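Local structure of Exo-beta-1,4-mannosidase (Rhizomucor miehei, 4LYP) at residues N61-M66 and W153-G158; N95-A100 and I235-Q240; G150-W153 and G158-Q161; F253-K256 and L262-A265. The protein probably removes terminal beta-D-mannose units from the non-reducing ends of beta-1,4-mannosides, as a family 5 glycoside hydrolase with a TIM barrel. All coordinates share one frame; numbering follows the deposited sequence.

All four contacts belong to one TIM barrel. Interactions 1, 2 and 3 cluster where loops follow the strands: the centre of interaction 2 lies about 8 Å from that of interaction 1 and about 11 Å from that of interaction 3. Interactions 1 and 3 share W153 and G158, between strand 144-148 and the start of the next helix region. Along the chain, segments of interactions 1 and 2 alternate, and interaction 3 falls between those of interaction 2. Interaction 4 comes last, its centre about 12 Å from that of interaction 2, and packs helix 244-257 on strand 262-264. Interactions 1 to 3 supply W153 and E238 to one guanidine site; interaction 4 belongs to the barrel wall.

Interaction 1 (N61-M66 and W153-G158); sequences NYWQGM and WQWSGG
The six-membered rings of W63 and W155 meet obliquely, with their centroids 5.2 Å apart and their planes inclined at 67°. The closest approach is between W63 CE3 and W155 CZ3, at 3.6 Å. W155 CZ3 also comes within 3.9 Å of W63 CD2, and W155 CH2 reaches the base of the other indole, 4.1 Å from W63 CB. The far rim of W155 is therefore laid against the ring junction and root of W63. Both indoles start from the same rotamer, with CG between the backbone N and the carbonyl carbon (chi1 59° in W63, 56° in W155), which sends them across the gap between two backbones that stay well apart.

Around this pair, Q64 OE1 sits over one face of the W63 indole, 3.6 Å above its plane. The indole nitrogen has its own partner, W63 NE1 donating to the carbonyl of G411. W155 stacks on H415 and leans on P413, and M99 of strand 95-99, in one of its two conformers, touches both tryptophans. Further out, a type I turn from Y62 to G65 places W63, closed by the bond from G65 N to Y62 O (3.1 Å). No hydrogen bond links the two segments, so the loops after the first and third barrel strands are joined here by buried apolar and dispersion contacts, close to the guanidine pocket.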
loop_
_atom_site.group_PDB
_atom_site.type_symbol
_atom_site.label_atom_id
_atom_site.label_comp_id
_atom_site.label_asym_id
_atom_site.label_seq_id
_atom_site.Cartn_x
_atom_site.Cartn_y
_atom_site.Cartn_z
ATOM N N ASN A 61 -0.305 -3.244 5.317
ATOM C CA ASN A 61 -0.817 -1.987 4.750
ATOM C C ASN A 61 -1.686 -1.294 5.805
ATOM O O ASN A 61 -2.516 -1.913 6.483
ATOM C CB ASN A 61 -1.680 -2.261 3.525
ATOM C CG ASN A 61 -0.817 -2.555 2.313
ATOM O OD1 ASN A 61 -0.392 -1.617 1.606
ATOM N ND2 ASN A 61 -0.526 -3.829 2.058
ATOM N N TYR A 62 -1.473 0.018 5.918
ATOM C CA TYR A 62 -2.192 0.876 6.883
ATOM C C TYR A 62 -2.345 2.251 6.247
ATOM O O TYR A 62 -1.898 3.283 6.779
ATOM C CB TYR A 62 -1.398 0.916 8.191
ATOM C CG TYR A 62 -2.155 1.493 9.394
ATOM C CD1 TYR A 62 -3.317 0.844 9.861
ATOM C CD2 TYR A 62 -1.673 2.594 10.093
ATOM C CE1 TYR A 62 -4.027 1.324 10.969
ATOM C CE2 TYR A 62 -2.340 3.033 11.215
ATOM C CZ TYR A 62 -3.501 2.421 11.627
ATOM O OH TYR A 62 -4.145 2.950 12.740
ATOM N N TRP A 63 -2.996 2.280 5.093
ATOM C CA TRP A 63 -3.197 3.489 4.301
ATOM C C TRP A 63 -4.088 4.499 5.005
ATOM O O TRP A 63 -4.065 5.693 4.661
ATOM C CB TRP A 63 -3.772 3.130 2.931
ATOM C CG TRP A 63 -5.090 2.405 3.074
ATOM C CD1 TRP A 63 -5.302 1.027 3.228
ATOM C CD2 TRP A 63 -6.378 3.015 3.272
ATOM N NE1 TRP A 63 -6.610 0.785 3.535
ATOM C CE2 TRP A 63 -7.301 1.960 3.573
ATOM C CE3 TRP A 63 -6.825 4.347 3.216
ATOM C CZ2 TRP A 63 -8.630 2.221 3.856
ATOM C CZ3 TRP A 63 -8.171 4.597 3.436
ATOM C CH2 TRP A 63 -9.052 3.567 3.802
ATOM N N GLN A 64 -4.884 4.077 6.010
ATOM C CA GLN A 64 -5.751 4.974 6.763
ATOM C C GLN A 64 -5.057 5.639 7.897
ATOM O O GLN A 64 -5.645 6.422 8.630
ATOM C CB GLN A 64 -7.008 4.202 7.252
ATOM C CG GLN A 64 -6.763 3.181 8.385
ATOM C CD GLN A 64 -6.298 1.808 7.975
ATOM O OE1 GLN A 64 -5.554 1.619 6.977
ATOM N NE2 GLN A 64 -6.714 0.806 8.730
ATOM N N GLY A 65 -3.719 5.383 8.059
ATOM C CA GLY A 65 -3.000 5.886 9.231
ATOM C C GLY A 65 -3.023 7.394 9.307
ATOM O O GLY A 65 -3.183 7.982 10.391
ATOM N N MET A 66 -2.748 8.117 8.182
ATOM C CA MET A 66 -2.694 9.569 8.225
ATOM C C MET A 66 -4.022 10.126 8.720
ATOM O O MET A 66 -4.077 11.011 9.593
ATOM C CB MET A 66 -2.326 10.075 6.845
ATOM C CG MET A 66 -2.633 11.573 6.624
ATOM S SD MET A 66 -2.024 12.198 5.037
ATOM C CE MET A 66 -3.093 11.298 3.918
ATOM N N TRP A 153 -5.903 4.881 -8.580
ATOM C CA TRP A 153 -7.311 4.677 -8.336
ATOM C C TRP A 153 -7.955 5.827 -7.605
ATOM O O TRP A 153 -7.325 6.797 -7.118
ATOM C CB TRP A 153 -7.537 3.331 -7.622
ATOM C CG TRP A 153 -6.980 2.211 -8.420
ATOM C CD1 TRP A 153 -5.872 1.453 -8.109
ATOM C CD2 TRP A 153 -7.425 1.723 -9.700
ATOM N NE1 TRP A 153 -5.592 0.550 -9.131
ATOM C CE2 TRP A 153 -6.545 0.697 -10.109
ATOM C CE3 TRP A 153 -8.495 2.101 -10.565
ATOM C CZ2 TRP A 153 -6.683 0.036 -11.327
ATOM C CZ3 TRP A 153 -8.594 1.455 -11.791
ATOM C CH2 TRP A 153 -7.710 0.424 -12.177
ATOM N N GLN A 154 -9.289 5.709 -7.466
ATOM C CA GLN A 154 -10.140 6.856 -7.091
ATOM C C GLN A 154 -10.316 7.052 -5.617
ATOM O O GLN A 154 -10.878 8.075 -5.189
ATOM C CB GLN A 154 -11.522 6.707 -7.759
ATOM C CG GLN A 154 -12.438 5.578 -7.234
ATOM C CD GLN A 154 -12.182 4.197 -7.844
ATOM O OE1 GLN A 154 -11.065 3.827 -8.244
ATOM N NE2 GLN A 154 -13.264 3.393 -7.900
ATOM N N TRP A 155 -9.838 6.128 -4.773
ATOM C CA TRP A 155 -10.166 6.150 -3.324
ATOM C C TRP A 155 -9.403 7.135 -2.538
ATOM O O TRP A 155 -9.712 7.397 -1.375
ATOM C CB TRP A 155 -10.114 4.753 -2.773
ATOM C CG TRP A 155 -8.830 3.985 -2.957
ATOM C CD1 TRP A 155 -8.558 3.021 -3.930
ATOM C CD2 TRP A 155 -7.654 4.040 -2.059
ATOM N NE1 TRP A 155 -7.313 2.497 -3.708
ATOM C CE2 TRP A 155 -6.737 3.060 -2.573
ATOM C CE3 TRP A 155 -7.292 4.780 -0.948
ATOM C CZ2 TRP A 155 -5.504 2.810 -1.982
ATOM C CZ3 TRP A 155 -6.090 4.514 -0.355
ATOM C CH2 TRP A 155 -5.180 3.530 -0.867
ATOM N N SER A 156 -8.401 7.789 -3.167
ATOM C CA SER A 156 -7.720 8.924 -2.578
ATOM C C SER A 156 -7.786 10.120 -3.549
ATOM O O SER A 156 -6.930 11.019 -3.499
ATOM C CB SER A 156 -6.276 8.573 -2.209
ATOM O OG SER A 156 -5.582 8.163 -3.378
ATOM N N GLY A 157 -8.766 10.123 -4.471
ATOM C CA GLY A 157 -8.786 11.114 -5.554
ATOM C C GLY A 157 -7.897 10.593 -6.686
ATOM O O GLY A 157 -8.407 10.007 -7.651
ATOM N N GLY A 158 -6.590 10.704 -6.515
ATOM C CA GLY A 158 -5.667 9.965 -7.364
ATOM C C GLY A 158 -5.472 10.631 -8.751
ATOM O O GLY A 158 -5.822 11.785 -8.991
#

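Interaction 2 (N95-A100 and I235-Q240); sequences NLRVMA and IANEPQ. With GAI (guanidine), chain C.
One hydrogen bond between R97 and N237 carries the contact. R97 NH2 donates to N237 OD1 over 2.8 Å, with an N-H...O angle of 160°. The oxygen lies in the guanidinium plane, at its edge, whereas the donor is tilted from the carbonyl plane of N237, the two flat groups being turned 55° apart. R97 runs straight from strand 95-99 into the barrel, its CG anti to the backbone N (chi1 179°) and the chain extended as far as NE.

Further polar bonds fix both partners. R97 NE reaches Q234 OE1, and NH1 serves N61 OD1 as well as a salt bridge to E337; N237 ND2 binds N151 OD1. Within the loop, a separate bond runs from Q240 NE2 to E238 O over 2.9 Å.

Ligand bonds come from E238. Its OE1 takes guanidine N2 at 2.8 Å and its OE2 takes guanidine N1 at 2.8 Å, a two-pronged grip supplemented by a weak bond from N1 to OE1. W153 NE1 and H291 ND1 hold OE1 and OE2 respectively.

N237-E238-P239 matches the Asn-Glu-Pro sequence that follows the fourth barrel strand in family 5 relatives, where the glutamate is the acid/base; E238 probably corresponds to it. The buried R97 bond thus orients the asparagine just before the ligand-binding carboxylate.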
loop_
_atom_site.group_PDB
_atom_site.type_symbol
_atom_site.label_atom_id
_atom_site.label_comp_id
_atom_site.label_asym_id
_atom_site.label_seq_id
_atom_site.Cartn_x
_atom_site.Cartn_y
_atom_site.Cartn_z
ATOM N N ASN A 95 7.013 -2.904 9.330
ATOM C CA ASN A 95 6.949 -2.089 8.141
ATOM C C ASN A 95 5.498 -1.840 7.783
ATOM O O ASN A 95 4.699 -2.782 7.722
ATOM C CB ASN A 95 7.652 -2.829 6.948
ATOM C CG ASN A 95 7.675 -2.022 5.664
ATOM O OD1 ASN A 95 6.850 -2.259 4.765
ATOM N ND2 ASN A 95 8.588 -1.071 5.565
ATOM N N LEU A 96 5.143 -0.532 7.650
ATOM C CA LEU A 96 3.784 -0.176 7.196
ATOM C C LEU A 96 3.891 0.546 5.853
ATOM O O LEU A 96 4.664 1.485 5.682
ATOM C CB LEU A 96 3.058 0.764 8.167
ATOM C CG LEU A 96 2.935 0.207 9.602
ATOM C CD1 LEU A 96 2.179 1.227 10.442
ATOM C CD2 LEU A 96 2.192 -1.152 9.640
ATOM N N ARG A 97 3.091 0.057 4.902
ATOM C CA ARG A 97 2.852 0.787 3.638
ATOM C C ARG A 97 1.697 1.732 3.905
ATOM O O ARG A 97 0.614 1.289 4.292
ATOM C CB ARG A 97 2.610 -0.206 2.508
ATOM C CG ARG A 97 2.342 0.489 1.189
ATOM C CD ARG A 97 2.502 -0.496 0.049
ATOM N NE ARG A 97 2.095 0.093 -1.247
ATOM C CZ ARG A 97 0.943 -0.100 -1.875
ATOM N NH1 ARG A 97 -0.062 -0.729 -1.281
ATOM N NH2 ARG A 97 0.776 0.430 -3.085
ATOM N N VAL A 98 1.948 3.019 3.748
ATOM C CA VAL A 98 1.032 4.058 4.156
ATOM C C VAL A 98 0.762 4.980 2.952
ATOM O O VAL A 98 1.519 5.023 2.011
ATOM C CB VAL A 98 1.514 4.831 5.402
ATOM C CG1 VAL A 98 1.767 3.847 6.533
ATOM C CG2 VAL A 98 2.713 5.677 5.092
ATOM N N MET A 99 -0.310 5.724 3.074
ATOM C CA MET A 99 -0.666 6.665 2.020
ATOM C C MET A 99 -0.309 8.091 2.453
ATOM O O MET A 99 -0.756 8.597 3.409
ATOM C CB MET A 99 -2.160 6.522 1.698
ATOM C CG MET A 99 -2.657 7.349 0.505
ATOM S SD MET A 99 -1.712 7.243 -1.079
ATOM C CE MET A 99 -3.239 6.976 -1.916
ATOM N N ALA A 100 0.558 8.706 1.658
ATOM C CA ALA A 100 1.085 10.043 1.894
ATOM C C ALA A 100 0.544 11.017 0.825
ATOM O O ALA A 100 1.269 11.925 0.359
ATOM C CB ALA A 100 2.569 10.056 1.940
ATOM N N ILE A 235 6.248 5.864 -5.981
ATOM C CA ILE A 235 5.662 6.803 -6.966
ATOM C C ILE A 235 4.134 6.919 -6.753
ATOM O O ILE A 235 3.570 8.011 -6.573
ATOM C CB ILE A 235 5.994 6.358 -8.373
ATOM C CG1 ILE A 235 7.497 6.449 -8.690
ATOM C CG2 ILE A 235 5.208 7.260 -9.374
ATOM C CD1 ILE A 235 7.895 5.807 -10.019
ATOM N N ALA A 236 3.447 5.770 -6.871
ATOM C CA ALA A 236 2.000 5.797 -6.797
ATOM C C ALA A 236 1.548 4.368 -6.646
ATOM O O ALA A 236 2.189 3.412 -7.048
ATOM C CB ALA A 236 1.334 6.394 -8.070
ATOM N N ASN A 237 0.322 4.207 -6.111
ATOM C CA ASN A 237 -0.312 2.891 -6.032
ATOM C C ASN A 237 -0.800 2.488 -7.457
ATOM O O ASN A 237 -1.692 3.130 -8.026
ATOM C CB ASN A 237 -1.500 2.972 -5.080
ATOM C CG ASN A 237 -2.188 1.669 -4.963
ATOM O OD1 ASN A 237 -1.528 0.621 -4.708
ATOM N ND2 ASN A 237 -3.490 1.652 -5.147
ATOM N N GLU A 238 -0.219 1.393 -7.973
ATOM C CA GLU A 238 -0.735 0.668 -9.160
ATOM C C GLU A 238 -0.846 1.523 -10.429
ATOM O O GLU A 238 -1.894 1.534 -11.055
ATOM C CB GLU A 238 -2.043 -0.013 -8.849
ATOM C CG GLU A 238 -1.959 -0.969 -7.655
ATOM C CD GLU A 238 -3.148 -1.852 -7.511
ATOM O OE1 GLU A 238 -4.145 -1.713 -8.293
ATOM O OE2 GLU A 238 -3.103 -2.786 -6.645
ATOM N N PRO A 239 0.237 2.149 -10.906
ATOM C CA PRO A 239 0.141 2.711 -12.259
ATOM C C PRO A 239 -0.279 1.637 -13.264
ATOM O O PRO A 239 0.172 0.511 -13.180
ATOM C CB PRO A 239 1.560 3.212 -12.546
ATOM C CG PRO A 239 2.267 3.232 -11.246
ATOM C CD PRO A 239 1.601 2.203 -10.364
ATOM N N GLN A 240 -1.157 1.972 -14.222
ATOM C CA GLN A 240 -1.704 1.018 -15.179
ATOM C C GLN A 240 -1.006 1.152 -16.534
ATOM O O GLN A 240 -1.297 2.041 -17.325
ATOM C CB GLN A 240 -3.217 1.196 -15.312
ATOM C CG GLN A 240 -3.998 1.007 -14.002
ATOM C CD GLN A 240 -3.886 -0.414 -13.501
ATOM O OE1 GLN A 240 -4.377 -1.357 -14.149
ATOM N NE2 GLN A 240 -3.189 -0.639 -12.387
HETATM C C GAI C . -6.978 -3.092 -7.038
HETATM N N1 GAI C . -5.856 -3.475 -6.432
HETATM N N2 GAI C . -6.805 -2.522 -8.243
HETATM N N3 GAI C . -8.143 -3.176 -6.499
#

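Interaction 3 (G150-W153 and G158-Q161); sequences GNFW and GFGQ
F152 and F159 cross at about a right angle in the beta-alpha loop after the third strand of the TIM barrel, where the chain turns back to begin helix 158-167. F152 has CG anti to its backbone nitrogen (chi1 -173°), and its CD1 meets F159 CD2 at 3.9 Å. In F159 the ring is thrown to the other rotamer, anti to the carbonyl carbon (chi1 -74°), and a second torsion of only 6° turns one face onto the backbone of N151 and F152. F159 CD1 lies 3.4 Å from N151 O. The same ring stacks on F191 of helix 181-193, against which F152 is also packed.

F152 has a further neighbour in the indole of W153, a residue of the guanidine pocket: F152 CD2 stands 3.5 Å above the indole plane, over its centre. N151 directs its CB away from the helix segment; its OD1 takes a weak bond from W153 N, and its ND2 binds S156 OG.

Backbone links complete the join. F159 N donates to N151 O over 2.8 Å, and the same oxygen comes to 3.1 Å from the CA of G158, which has no side chain to block it. One residue further along, a water bridges the two segments, donating to F152 O at 2.7 Å and accepting from G160 N at 2.8 Å.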
loop_
_atom_site.group_PDB
_atom_site.type_symbol
_atom_site.label_atom_id
_atom_site.label_comp_id
_atom_site.label_asym_id
_atom_site.label_seq_id
_atom_site.Cartn_x
_atom_site.Cartn_y
_atom_site.Cartn_z
ATOM N N GLY A 150 0.990 8.791 -4.408
ATOM C CA GLY A 150 -0.167 9.012 -5.285
ATOM C C GLY A 150 -0.878 7.729 -5.504
ATOM O O GLY A 150 -0.513 6.710 -4.881
ATOM N N ASN A 151 -1.849 7.756 -6.398
ATOM C CA ASN A 151 -2.736 6.584 -6.536
ATOM C C ASN A 151 -3.325 6.601 -7.904
ATOM O O ASN A 151 -3.887 7.636 -8.308
ATOM C CB ASN A 151 -3.836 6.654 -5.478
ATOM C CG ASN A 151 -4.666 5.395 -5.331
ATOM O OD1 ASN A 151 -4.439 4.360 -5.984
ATOM N ND2 ASN A 151 -5.594 5.470 -4.403
ATOM N N PHE A 152 -3.223 5.540 -8.668
ATOM C CA PHE A 152 -3.960 5.484 -9.924
ATOM C C PHE A 152 -5.456 5.580 -9.617
ATOM O O PHE A 152 -6.201 6.184 -10.430
ATOM C CB PHE A 152 -3.613 4.215 -10.685
ATOM C CG PHE A 152 -4.239 4.219 -12.048
ATOM C CD1 PHE A 152 -3.600 4.884 -13.105
ATOM C CD2 PHE A 152 -5.516 3.656 -12.276
ATOM C CE1 PHE A 152 -4.183 4.965 -14.348
ATOM C CE2 PHE A 152 -6.108 3.739 -13.553
ATOM C CZ PHE A 152 -5.416 4.406 -14.581
ATOM N N TRP A 153 -5.903 4.881 -8.580
ATOM C CA TRP A 153 -7.311 4.677 -8.336
ATOM C C TRP A 153 -7.955 5.827 -7.605
ATOM O O TRP A 153 -7.325 6.797 -7.118
ATOM C CB TRP A 153 -7.537 3.331 -7.622
ATOM C CG TRP A 153 -6.980 2.211 -8.420
ATOM C CD1 TRP A 153 -5.872 1.453 -8.109
ATOM C CD2 TRP A 153 -7.425 1.723 -9.700
ATOM N NE1 TRP A 153 -5.592 0.550 -9.131
ATOM C CE2 TRP A 153 -6.545 0.697 -10.109
ATOM C CE3 TRP A 153 -8.495 2.101 -10.565
ATOM C CZ2 TRP A 153 -6.683 0.036 -11.327
ATOM C CZ3 TRP A 153 -8.594 1.455 -11.791
ATOM C CH2 TRP A 153 -7.710 0.424 -12.177
ATOM N N GLY A 158 -6.590 10.704 -6.515
ATOM C CA GLY A 158 -5.667 9.965 -7.364
ATOM C C GLY A 158 -5.472 10.631 -8.751
ATOM O O GLY A 158 -5.822 11.785 -8.991
ATOM N N PHE A 159 -4.892 9.854 -9.673
ATOM C CA PHE A 159 -4.522 10.396 -10.990
ATOM C C PHE A 159 -5.747 10.910 -11.717
ATOM O O PHE A 159 -5.655 11.917 -12.433
ATOM C CB PHE A 159 -3.834 9.346 -11.823
ATOM C CG PHE A 159 -2.419 9.026 -11.405
ATOM C CD1 PHE A 159 -1.835 9.553 -10.292
ATOM C CD2 PHE A 159 -1.689 8.112 -12.134
ATOM C CE1 PHE A 159 -0.532 9.268 -9.924
ATOM C CE2 PHE A 159 -0.376 7.811 -11.812
ATOM C CZ PHE A 159 0.216 8.355 -10.686
ATOM N N GLY A 160 -6.939 10.303 -11.551
ATOM C CA GLY A 160 -8.139 10.821 -12.179
ATOM C C GLY A 160 -8.517 12.180 -11.661
ATOM O O GLY A 160 -9.022 13.006 -12.422
ATOM N N GLN A 161 -8.259 12.453 -10.389
ATOM C CA GLN A 161 -8.504 13.777 -9.841
ATOM C C GLN A 161 -7.520 14.786 -10.443
ATOM O O GLN A 161 -7.921 15.899 -10.756
ATOM C CB GLN A 161 -8.463 13.765 -8.313
ATOM C CG GLN A 161 -8.711 15.142 -7.738
ATOM C CD GLN A 161 -10.070 15.680 -8.142
ATOM O OE1 GLN A 161 -11.093 15.031 -7.911
ATOM N NE2 GLN A 161 -10.128 16.885 -8.744
HETATM O O HOH W 1 -7.866 8.284 -9.842
#

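Interaction 4 (F253-K256 and L262-A265)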
loop_
_atom_site.group_PDB
_atom_site.type_symbol
_atom_site.label_atom_id
_atom_site.label_comp_id
_atom_site.label_asym_id
_atom_site.label_seq_id
_atom_site.Cartn_x
_atom_site.Cartn_y
_atom_site.Cartn_z
ATOM N N PHE A 253 13.199 12.163 -10.238
ATOM C CA PHE A 253 12.765 13.345 -9.498
ATOM C C PHE A 253 12.711 13.025 -8.002
ATOM O O PHE A 253 13.197 13.769 -7.160
ATOM C CB PHE A 253 11.377 13.813 -9.981
ATOM C CG PHE A 253 10.839 14.978 -9.247
ATOM C CD1 PHE A 253 11.174 16.272 -9.633
ATOM C CD2 PHE A 253 10.029 14.807 -8.122
ATOM C CE1 PHE A 253 10.659 17.374 -8.910
ATOM C CE2 PHE A 253 9.578 15.880 -7.423
ATOM C CZ PHE A 253 9.873 17.159 -7.811
ATOM N N ILE A 254 12.085 11.877 -7.654
ATOM C CA ILE A 254 11.923 11.499 -6.260
ATOM C C ILE A 254 13.307 11.256 -5.604
ATOM O O ILE A 254 13.536 11.735 -4.503
ATOM C CB ILE A 254 11.039 10.222 -6.127
ATOM C CG1 ILE A 254 9.630 10.575 -6.519
ATOM C CG2 ILE A 254 11.088 9.617 -4.745
ATOM C CD1 ILE A 254 8.733 9.364 -6.659
ATOM N N LYS A 255 14.193 10.554 -6.320
ATOM C CA LYS A 255 15.510 10.256 -5.775
ATOM C C LYS A 255 16.319 11.531 -5.551
ATOM O O LYS A 255 16.951 11.718 -4.504
ATOM C CB LYS A 255 16.254 9.329 -6.743
ATOM C CG LYS A 255 17.631 8.952 -6.221
ATOM C CD LYS A 255 17.745 8.069 -5.022
ATOM C CE LYS A 255 17.253 6.690 -5.302
ATOM N NZ LYS A 255 17.525 5.694 -4.135
ATOM N N LYS A 256 16.294 12.454 -6.520
ATOM C CA LYS A 256 17.029 13.712 -6.341
ATOM C C LYS A 256 16.403 14.539 -5.167
ATOM O O LYS A 256 17.110 15.221 -4.445
ATOM C CB LYS A 256 16.983 14.516 -7.640
ATOM C CG LYS A 256 17.923 13.925 -8.744
ATOM C CD LYS A 256 17.962 14.824 -9.963
ATOM C CE LYS A 256 19.083 14.513 -10.988
ATOM N NZ LYS A 256 19.062 13.171 -11.590
ATOM N N LEU A 262 15.326 4.960 -0.514
ATOM C CA LEU A 262 14.892 4.065 -1.592
ATOM C C LEU A 262 13.653 4.603 -2.321
ATOM O O LEU A 262 12.851 5.342 -1.727
ATOM C CB LEU A 262 14.602 2.687 -1.023
ATOM C CG LEU A 262 15.762 2.015 -0.308
ATOM C CD1 LEU A 262 15.315 0.646 0.261
ATOM C CD2 LEU A 262 16.985 1.864 -1.240
ATOM N N VAL A 263 13.504 4.167 -3.567
ATOM C CA VAL A 263 12.371 4.522 -4.409
ATOM C C VAL A 263 11.752 3.272 -4.952
ATOM O O VAL A 263 12.448 2.352 -5.461
ATOM C CB VAL A 263 12.792 5.500 -5.531
ATOM C CG1 VAL A 263 11.594 5.884 -6.405
ATOM C CG2 VAL A 263 13.437 6.734 -4.934
ATOM N N SER A 264 10.423 3.243 -4.931
ATOM C CA SER A 264 9.620 2.160 -5.452
ATOM C C SER A 264 8.565 2.620 -6.451
ATOM O O SER A 264 8.153 3.775 -6.416
ATOM C CB SER A 264 8.852 1.549 -4.179
ATOM O OG SER A 264 7.910 0.594 -4.558
ATOM N N ALA A 265 8.148 1.719 -7.367
ATOM C CA ALA A 265 7.200 2.032 -8.403
ATOM C C ALA A 265 5.751 1.799 -8.031
ATOM O O ALA A 265 4.867 2.310 -8.717
ATOM C CB ALA A 265 7.525 1.219 -9.638
#
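V263 CG2 is the methyl on which two helix side chains converge, I254 and K255, each lying aslant to the valine. I254 presents its branch methyl: CG2 lies 3.7 Å from V263 CG2 and 4.1 Å from V263 CG1, so it rests against both prongs of the valine. I254 CG2 is anti to the backbone N, whereas CG1 takes the position beside it and leads CD1 to I235.

K255 touches the same valine with its chain. Bends at chi2 (69°) and chi3 (67°) shape the lysine so that its end reaches the strand, bringing CE to 3.8 Å from V263 CG2 and NZ to 4.0 Å from L262 CA. Beyond that point the ammonium forms a salt bridge with D286 and a hydrogen bond with the carbonyl of H261, and D286 also receives V263 N.

This is the return half of a beta-alpha-beta unit, in which helix 244-257 packs on the strand that follows it, 262-264. No hydrogen bond joins the two segments directly: the contact is apolar beside I254 and amphipathic along K255, whose CE packs on the valine while its charge is probably neutralised largely by D286.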